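Local coordinates for protein Aureochrome1 (Vaucheria frigida, PDB 3UE6) that senses blue light with a flavin mononucleotide bound in its LOV domain, a PAS-type module, and probably passes the signal on, at residues T109-L114 against N159-E164. Residues are numbered along the deposited sequence; the frame is centred on the assembly and turned at random.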
# COMPACT_ATOMS: atom_id res chain seq x y z
N THR A 109 5.70 7.91 -11.70
CA THR A 109 6.88 7.60 -12.50
C THR A 109 7.89 6.77 -11.73
O THR A 109 7.74 6.53 -10.53
CB THR A 109 7.60 8.86 -13.00
OG1 THR A 109 7.93 9.70 -11.88
CG2 THR A 109 6.74 9.63 -13.99
N SER A 110 8.91 6.32 -12.44
CA SER A 110 10.02 5.61 -11.83
C SER A 110 11.33 6.22 -12.30
O SER A 110 11.46 6.65 -13.45
CB SER A 110 9.96 4.12 -12.16
OG SER A 110 9.85 3.91 -13.55
N VAL A 111 12.30 6.27 -11.39
CA VAL A 111 13.60 6.84 -11.70
C VAL A 111 14.71 5.98 -11.11
O VAL A 111 14.53 5.36 -10.07
CB VAL A 111 13.74 8.27 -11.15
CG1 VAL A 111 15.00 8.92 -11.70
CG2 VAL A 111 12.53 9.09 -11.50
N CYS A 112 15.85 5.95 -11.79
CA CYS A 112 17.02 5.26 -11.28
C CYS A 112 18.08 6.27 -10.85
O CYS A 112 18.62 7.02 -11.67
CB CYS A 112 17.58 4.30 -12.34
SG CYS A 112 18.95 3.28 -11.75
N LEU A 113 18.36 6.31 -9.55
CA LEU A 113 19.35 7.23 -9.00
C LEU A 113 20.22 6.59 -7.91
O LEU A 113 19.84 5.57 -7.32
CB LEU A 113 18.69 8.51 -8.46
CG LEU A 113 17.37 8.45 -7.67
CD1 LEU A 113 17.25 7.22 -6.78
CD2 LEU A 113 17.21 9.72 -6.84
N LEU A 114 21.37 7.19 -7.66
CA LEU A 114 22.26 6.75 -6.59
C LEU A 114 21.69 7.12 -5.22
O LEU A 114 21.45 8.30 -4.94
CB LEU A 114 23.64 7.38 -6.75
CG LEU A 114 24.76 6.71 -5.96
CD1 LEU A 114 24.95 5.29 -6.46
CD2 LEU A 114 26.05 7.51 -6.07
N ASN A 159 20.76 5.92 -19.27
CA ASN A 159 20.86 6.37 -20.65
C ASN A 159 19.50 6.60 -21.29
O ASN A 159 19.36 7.42 -22.19
CB ASN A 159 21.70 5.40 -21.49
CG ASN A 159 23.19 5.53 -21.21
OD1 ASN A 159 23.92 4.54 -21.27
ND2 ASN A 159 23.63 6.74 -20.90
N GLU A 160 18.49 5.87 -20.82
CA GLU A 160 17.13 6.07 -21.29
C GLU A 160 16.54 7.34 -20.69
O GLU A 160 15.99 8.17 -21.41
CB GLU A 160 16.24 4.86 -20.98
CG GLU A 160 16.20 3.82 -22.09
CD GLU A 160 15.61 4.37 -23.37
OE1 GLU A 160 14.52 4.96 -23.32
OE2 GLU A 160 16.25 4.21 -24.44
N GLN A 161 16.68 7.47 -19.38
CA GLN A 161 16.22 8.67 -18.68
C GLN A 161 16.82 9.94 -19.27
O GLN A 161 16.19 10.99 -19.24
CB GLN A 161 16.56 8.58 -17.19
CG GLN A 161 15.66 7.67 -16.39
CD GLN A 161 16.20 7.35 -15.01
OE1 GLN A 161 17.03 8.09 -14.47
NE2 GLN A 161 15.75 6.24 -14.44
N ASN A 162 18.03 9.83 -19.80
CA ASN A 162 18.72 11.00 -20.34
C ASN A 162 18.29 11.36 -21.75
O ASN A 162 18.78 12.34 -22.32
CB ASN A 162 20.24 10.80 -20.27
CG ASN A 162 20.76 10.79 -18.85
OD1 ASN A 162 20.00 10.93 -17.89
ND2 ASN A 162 22.07 10.61 -18.70
N ILE A 163 17.37 10.58 -22.32
CA ILE A 163 16.86 10.86 -23.66
C ILE A 163 16.10 12.18 -23.68
O ILE A 163 16.06 12.88 -24.69
CB ILE A 163 15.98 9.71 -24.19
CG1 ILE A 163 16.72 8.93 -25.28
CG2 ILE A 163 14.65 10.24 -24.74
CD1 ILE A 163 18.11 8.49 -24.86
N GLU A 164 15.50 12.51 -22.54
CA GLU A 164 14.76 13.76 -22.37
C GLU A 164 15.58 14.99 -22.76
O GLU A 164 15.03 15.98 -23.25
CB GLU A 164 14.31 13.93 -20.92
CG GLU A 164 13.04 13.18 -20.54
CD GLU A 164 12.44 13.69 -19.24
OE1 GLU A 164 12.18 14.91 -19.15
OE2 GLU A 164 12.23 12.88 -18.31
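Q161 turns its CG anti to its own carbonyl carbon (chi1 -77°), and from there the chain runs extended (chi2 167°), which carries the terminal amide from the last turn of helix 151-161 to the edge of strand 109-116. A helix end can meet a sheet edge through one long side chain: here the CA atoms of V111 and Q161 are 7.7 Å apart. The amide lies beside the main chain of C112: as modelled, Q161 NE2 is 2.7 Å from C112 N, and Q161 OE1 is 3.4 Å from C112 O. The amide is probably turned over in the model, and with its two ends exchanged either approach may be a hydrogen bond. V111, whose backbone pairs with F127 of the neighbouring strand, crosses the glutamine at about a right angle; with CG1 anti to the backbone N (chi1 -170°), it brings that methyl to 3.9 Å from Q161 CD. The valine also packs on A95, K98 and I99 of helix 93-105. C112 adds its CB beside the amide and touches A154 and L157, earlier in the same helix as Q161. E164 forms a salt bridge with K98 of helix 93-105. Through Q161 the helix thus meets an outermost strand of the five-stranded antiparallel sheet with order 2-1-5-4-3, consistent with a Jα-like C-terminal helix packed against the PAS/LOV sheet.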